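Local coordinates for putative OmpA family lipoprotein (Burkholderia cenocepacia, PDB 5LKW), which binds diaminopimelic acid, a component of peptidoglycan, and, as the outer-membrane lipoprotein of the Tol-Pal system, is thought to contribute to outer membrane invagination during division and to membrane integrity, at residues 47-59 with 110-122. Numbering follows the deposited sequence.
Sequences QRHVLIQGNTDER and WAQNRRADLVYQQ. With API (2,6-diaminopimelic acid), chain C.
Asp57 and Arg114 join in a salt bridge, NH1 of Arg114 meeting OD2 of Asp57 at 2.9 Å on its anti side, with the carboxylate and guanidinium planes almost perpendicular. Arg59 presents NE and NH2 side-on, in its own guanidinium plane, and meets OD1 and OD2 from above the carboxylate plane; its backbone N closes an Asx turn on OD1. Two arginines thus share one aspartate, which should favour its charged form. This grip also holds the Arg59 guanidinium flat over Trp110, centres 4.5 Å apart and planes at 14°, while Arg59 CD sits over the six-membered ring. At the indole edge, NE1 of Trp110 gives a nearly straight 2.8 Å bond to OE1 of Glu58, which also binds His105. Beyond the site, strands 50-55 and 115-120 run antiparallel, with paired backbone bonds at Leu51-Val119 and Gln53-Asp117. On one sheet face Val50 CG2 makes a CH-pi contact over the centre of the Tyr120 ring, 3.9 Å from the centroid; on the other, Val119 CG2 packs against Gln53. These are the central strands of the OmpA-like domain, and the loop after 50-55 forms one wall of the diaminopimelate pocket, with Arg114 from the other segment: Asp57 N and OD1 and Arg59 O bind the ligand.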
loop_
_atom_site.group_PDB
_atom_site.type_symbol
_atom_site.label_atom_id
_atom_site.label_comp_id
_atom_site.label_asym_id
_atom_site.label_seq_id
_atom_site.Cartn_x
_atom_site.Cartn_y
_atom_site.Cartn_z
ATOM N N GLN A 47 -18.885 -2.263 4.936
ATOM C CA GLN A 47 -19.031 -3.319 3.941
ATOM C C GLN A 47 -17.795 -3.408 3.011
ATOM O O GLN A 47 -17.465 -4.488 2.497
ATOM C CB GLN A 47 -20.306 -3.026 3.135
ATOM C CG GLN A 47 -20.202 -1.899 2.065
ATOM C CD GLN A 47 -20.601 -0.457 2.515
ATOM O OE1 GLN A 47 -20.958 -0.206 3.665
ATOM N NE2 GLN A 47 -20.548 0.483 1.564
ATOM N N ARG A 48 -17.128 -2.261 2.827
ATOM C CA ARG A 48 -15.920 -2.124 1.995
ATOM C C ARG A 48 -14.687 -2.805 2.548
ATOM O O ARG A 48 -14.267 -2.533 3.653
ATOM C CB ARG A 48 -15.593 -0.652 1.742
ATOM C CG ARG A 48 -16.317 -0.086 0.576
ATOM C CD ARG A 48 -15.875 -0.831 -0.688
ATOM N NE ARG A 48 -16.406 -0.184 -1.879
ATOM C CZ ARG A 48 -16.256 -0.641 -3.117
ATOM N NH1 ARG A 48 -15.566 -1.755 -3.360
ATOM N NH2 ARG A 48 -16.775 0.045 -4.112
ATOM N N HIS A 49 -14.111 -3.673 1.724
ATOM C CA HIS A 49 -12.884 -4.369 2.022
ATOM C C HIS A 49 -11.733 -3.928 1.087
ATOM O O HIS A 49 -11.932 -3.722 -0.108
ATOM C CB HIS A 49 -13.125 -5.870 1.963
ATOM C CG HIS A 49 -13.821 -6.404 3.180
ATOM N ND1 HIS A 49 -14.974 -5.837 3.688
ATOM C CD2 HIS A 49 -13.518 -7.439 4.001
ATOM C CE1 HIS A 49 -15.361 -6.506 4.759
ATOM N NE2 HIS A 49 -14.500 -7.489 4.964
ATOM N N VAL A 50 -10.539 -3.795 1.653
ATOM C CA VAL A 50 -9.382 -3.331 0.892
ATOM C C VAL A 50 -8.294 -4.375 1.089
ATOM O O VAL A 50 -8.056 -4.849 2.192
ATOM C CB VAL A 50 -8.915 -1.899 1.339
ATOM C CG1 VAL A 50 -8.420 -1.883 2.787
ATOM C CG2 VAL A 50 -7.852 -1.335 0.424
ATOM N N LEU A 51 -7.657 -4.745 -0.011
ATOM C CA LEU A 51 -6.492 -5.582 0.045
ATOM C C LEU A 51 -5.287 -4.674 -0.047
ATOM O O LEU A 51 -5.172 -3.907 -0.990
ATOM C CB LEU A 51 -6.496 -6.526 -1.150
ATOM C CG LEU A 51 -5.400 -7.556 -1.200
ATOM C CD1 LEU A 51 -5.599 -8.667 -0.146
ATOM C CD2 LEU A 51 -5.400 -8.137 -2.651
ATOM N N ILE A 52 -4.365 -4.789 0.897
ATOM C CA ILE A 52 -3.180 -3.928 0.876
ATOM C C ILE A 52 -2.009 -4.813 0.465
ATOM O O ILE A 52 -1.611 -5.668 1.220
ATOM C CB ILE A 52 -2.895 -3.289 2.286
ATOM C CG1 ILE A 52 -4.036 -2.343 2.749
ATOM C CG2 ILE A 52 -1.546 -2.509 2.315
ATOM C CD1 ILE A 52 -4.038 -2.298 4.286
ATOM N N GLN A 53 -1.476 -4.592 -0.739
ATOM C CA GLN A 53 -0.401 -5.385 -1.362
ATOM C C GLN A 53 0.947 -4.619 -1.322
ATOM O O GLN A 53 1.084 -3.544 -1.940
ATOM C CB GLN A 53 -0.708 -5.633 -2.836
ATOM C CG GLN A 53 -2.068 -6.220 -3.162
ATOM C CD GLN A 53 -2.128 -6.670 -4.601
ATOM O OE1 GLN A 53 -1.959 -5.868 -5.519
ATOM N NE2 GLN A 53 -2.356 -7.957 -4.808
ATOM N N GLY A 54 1.909 -5.185 -0.599
ATOM C CA GLY A 54 3.297 -4.727 -0.549
ATOM C C GLY A 54 4.165 -5.344 -1.653
ATOM O O GLY A 54 4.086 -6.543 -1.922
ATOM N N ASN A 55 4.969 -4.501 -2.268
ATOM C CA ASN A 55 5.833 -4.814 -3.418
ATOM C C ASN A 55 7.227 -4.258 -3.046
ATOM O O ASN A 55 7.353 -3.386 -2.166
ATOM C CB ASN A 55 5.316 -4.187 -4.737
ATOM C CG ASN A 55 3.898 -4.674 -5.143
ATOM O OD1 ASN A 55 3.781 -5.624 -5.888
ATOM N ND2 ASN A 55 2.841 -4.037 -4.617
ATOM N N THR A 56 8.275 -4.765 -3.693
ATOM C CA THR A 56 9.621 -4.343 -3.393
ATOM C C THR A 56 10.313 -4.132 -4.771
ATOM O O THR A 56 9.817 -4.588 -5.805
ATOM C CB THR A 56 10.410 -5.432 -2.593
ATOM O OG1 THR A 56 10.711 -6.539 -3.476
ATOM C CG2 THR A 56 9.648 -5.925 -1.363
ATOM N N ASP A 57 11.441 -3.465 -4.817
ATOM C CA ASP A 57 12.233 -3.610 -6.069
ATOM C C ASP A 57 12.993 -4.990 -6.113
ATOM O O ASP A 57 12.869 -5.792 -5.199
ATOM C CB ASP A 57 13.117 -2.391 -6.385
ATOM C CG ASP A 57 14.237 -2.199 -5.363
ATOM O OD1 ASP A 57 15.019 -3.152 -5.160
ATOM O OD2 ASP A 57 14.358 -1.099 -4.764
ATOM N N GLU A 58 13.675 -5.297 -7.224
ATOM C CA GLU A 58 14.126 -6.680 -7.514
ATOM C C GLU A 58 15.426 -7.054 -6.760
ATOM O O GLU A 58 15.890 -8.243 -6.744
ATOM C CB GLU A 58 14.289 -6.869 -9.028
ATOM C CG GLU A 58 15.459 -5.933 -9.584
ATOM C CD GLU A 58 15.424 -5.736 -11.110
ATOM O OE1 GLU A 58 16.063 -4.774 -11.575
ATOM O OE2 GLU A 58 14.808 -6.534 -11.851
ATOM N N ARG A 59 16.022 -6.052 -6.134
ATOM C CA ARG A 59 17.301 -6.250 -5.497
ATOM C C ARG A 59 17.085 -7.070 -4.238
ATOM O O ARG A 59 16.211 -6.775 -3.387
ATOM C CB ARG A 59 17.966 -4.930 -5.147
ATOM C CG ARG A 59 18.345 -4.081 -6.332
ATOM C CD ARG A 59 18.861 -2.741 -5.786
ATOM N NE ARG A 59 17.799 -1.857 -5.263
ATOM C CZ ARG A 59 18.012 -0.622 -4.798
ATOM N NH1 ARG A 59 19.264 -0.106 -4.789
ATOM N NH2 ARG A 59 16.972 0.132 -4.387
ATOM N N TRP A 110 13.173 0.831 -9.946
ATOM C CA TRP A 110 13.174 0.295 -8.600
ATOM C C TRP A 110 12.269 1.101 -7.657
ATOM O O TRP A 110 11.577 0.511 -6.815
ATOM C CB TRP A 110 14.576 0.270 -8.032
ATOM C CG TRP A 110 15.503 -0.698 -8.819
ATOM C CD1 TRP A 110 15.124 -1.779 -9.551
ATOM C CD2 TRP A 110 16.939 -0.610 -8.959
ATOM N NE1 TRP A 110 16.220 -2.407 -10.095
ATOM C CE2 TRP A 110 17.348 -1.709 -9.768
ATOM C CE3 TRP A 110 17.915 0.269 -8.459
ATOM C CZ2 TRP A 110 18.703 -1.927 -10.145
ATOM C CZ3 TRP A 110 19.272 0.043 -8.817
ATOM C CH2 TRP A 110 19.646 -1.066 -9.626
ATOM N N ALA A 111 12.341 2.435 -7.768
ATOM C CA ALA A 111 11.602 3.318 -6.860
ATOM C C ALA A 111 10.103 3.151 -7.042
ATOM O O ALA A 111 9.323 3.235 -6.066
ATOM C CB ALA A 111 12.041 4.805 -7.027
ATOM N N GLN A 112 9.701 2.913 -8.289
ATOM C CA GLN A 112 8.309 2.701 -8.646
ATOM C C GLN A 112 7.759 1.390 -8.070
ATOM O O GLN A 112 6.551 1.237 -7.994
ATOM C CB GLN A 112 8.215 2.660 -10.163
ATOM C CG GLN A 112 8.541 4.089 -10.817
ATOM C CD GLN A 112 8.514 4.084 -12.344
ATOM O OE1 GLN A 112 7.469 3.757 -12.956
ATOM N NE2 GLN A 112 9.680 4.408 -12.983
ATOM N N ASN A 113 8.653 0.431 -7.763
ATOM C CA ASN A 113 8.264 -0.878 -7.317
ATOM C C ASN A 113 8.307 -1.060 -5.825
ATOM O O ASN A 113 7.836 -2.109 -5.377
ATOM C CB ASN A 113 9.042 -2.040 -8.012
ATOM C CG ASN A 113 8.871 -2.034 -9.556
ATOM O OD1 ASN A 113 7.852 -1.577 -10.097
ATOM N ND2 ASN A 113 9.902 -2.494 -10.256
ATOM N N ARG A 114 8.901 -0.099 -5.072
ATOM C CA ARG A 114 8.975 -0.131 -3.583
ATOM C C ARG A 114 7.718 0.559 -3.116
ATOM O O ARG A 114 7.720 1.759 -2.920
ATOM C CB ARG A 114 10.170 0.663 -3.093
ATOM C CG ARG A 114 11.548 0.029 -3.453
ATOM C CD ARG A 114 12.663 0.722 -2.633
ATOM N NE ARG A 114 12.853 2.151 -2.929
ATOM C CZ ARG A 114 13.543 2.638 -3.965
ATOM N NH1 ARG A 114 14.127 1.783 -4.826
ATOM N NH2 ARG A 114 13.700 3.996 -4.112
ATOM N N ARG A 115 6.629 -0.192 -3.090
ATOM C CA ARG A 115 5.296 0.373 -3.190
ATOM C C ARG A 115 4.293 -0.520 -2.508
ATOM O O ARG A 115 4.421 -1.766 -2.541
ATOM C CB ARG A 115 4.876 0.504 -4.675
ATOM C CG ARG A 115 3.693 1.472 -4.969
ATOM C CD ARG A 115 3.322 1.503 -6.534
ATOM N NE ARG A 115 2.765 0.195 -6.847
ATOM C CZ ARG A 115 3.400 -0.831 -7.403
ATOM N NH1 ARG A 115 4.661 -0.731 -7.865
ATOM N NH2 ARG A 115 2.752 -1.998 -7.479
ATOM N N ALA A 116 3.265 0.111 -1.928
ATOM C CA ALA A 116 2.109 -0.636 -1.389
ATOM C C ALA A 116 0.865 -0.071 -1.978
ATOM O O ALA A 116 0.703 1.163 -1.953
ATOM C CB ALA A 116 2.046 -0.531 0.203
ATOM N N ASP A 117 -0.011 -0.956 -2.509
ATOM C CA ASP A 117 -1.263 -0.538 -3.118
ATOM C C ASP A 117 -2.476 -0.954 -2.279
ATOM O O ASP A 117 -2.571 -2.116 -1.822
ATOM C CB ASP A 117 -1.469 -1.159 -4.534
ATOM C CG ASP A 117 -0.316 -0.889 -5.489
ATOM O OD1 ASP A 117 0.199 0.265 -5.531
ATOM O OD2 ASP A 117 0.038 -1.847 -6.238
ATOM N N LEU A 118 -3.445 -0.028 -2.236
ATOM C CA LEU A 118 -4.754 -0.255 -1.642
ATOM C C LEU A 118 -5.589 -0.804 -2.759
ATOM O O LEU A 118 -5.895 -0.076 -3.711
ATOM C CB LEU A 118 -5.337 1.074 -1.103
ATOM C CG LEU A 118 -4.805 1.702 0.216
ATOM C CD1 LEU A 118 -3.436 2.138 0.133
ATOM C CD2 LEU A 118 -5.590 2.960 0.568
ATOM N N VAL A 119 -5.950 -2.091 -2.671
ATOM C CA VAL A 119 -6.739 -2.699 -3.765
ATOM C C VAL A 119 -8.171 -2.986 -3.243
ATOM O O VAL A 119 -8.406 -3.893 -2.446
ATOM C CB VAL A 119 -6.047 -3.951 -4.331
ATOM C CG1 VAL A 119 -6.786 -4.472 -5.594
ATOM C CG2 VAL A 119 -4.482 -3.687 -4.590
ATOM N N TYR A 120 -9.111 -2.168 -3.679
ATOM C CA TYR A 120 -10.421 -2.152 -3.058
ATOM C C TYR A 120 -11.190 -3.268 -3.704
ATOM O O TYR A 120 -11.201 -3.364 -4.945
ATOM C CB TYR A 120 -11.076 -0.801 -3.269
ATOM C CG TYR A 120 -10.736 0.218 -2.186
ATOM C CD1 TYR A 120 -11.369 0.155 -0.929
ATOM C CD2 TYR A 120 -9.787 1.239 -2.406
ATOM C CE1 TYR A 120 -11.083 1.073 0.072
ATOM C CE2 TYR A 120 -9.498 2.189 -1.417
ATOM C CZ TYR A 120 -10.168 2.100 -0.154
ATOM O OH TYR A 120 -9.968 3.005 0.895
ATOM N N GLN A 121 -11.752 -4.136 -2.851
ATOM C CA GLN A 121 -12.480 -5.359 -3.258
ATOM C C GLN A 121 -13.874 -5.064 -3.805
ATOM O O GLN A 121 -14.573 -4.152 -3.324
ATOM C CB GLN A 121 -12.626 -6.375 -2.087
ATOM C CG GLN A 121 -11.321 -7.021 -1.603
ATOM C CD GLN A 121 -10.409 -7.398 -2.763
ATOM O OE1 GLN A 121 -9.570 -6.595 -3.183
ATOM N NE2 GLN A 121 -10.583 -8.617 -3.305
ATOM N N GLN A 122 -14.262 -5.879 -4.799
ATOM C CA GLN A 122 -15.621 -5.922 -5.339
ATOM C C GLN A 122 -16.655 -6.113 -4.211
ATOM O O GLN A 122 -17.410 -5.196 -3.882
ATOM C CB GLN A 122 -15.693 -7.049 -6.373
ATOM C CG GLN A 122 -16.987 -7.825 -6.436
ATOM C CD GLN A 122 -17.431 -8.044 -7.876
ATOM O OE1 GLN A 122 -16.612 -8.317 -8.760
ATOM N NE2 GLN A 122 -18.730 -7.902 -8.119
HETATM C C API C . 13.536 -2.691 -1.504
HETATM C CA API C . 14.720 -3.627 -1.550
HETATM C C3 API C . 16.102 -3.024 -1.801
HETATM C C4 API C . 17.140 -4.165 -1.791
HETATM C C5 API C . 18.360 -3.928 -0.881
HETATM C C6 API C . 19.293 -5.146 -0.744
HETATM O O API C . 12.582 -3.035 -2.189
HETATM O OXT API C . 13.457 -1.638 -0.831
HETATM N N API C . 14.447 -4.545 -2.655
HETATM O O HOH W 1 2.162 -5.130 -7.829
HETATM O O HOH W 2 12.422 -3.772 -9.718
#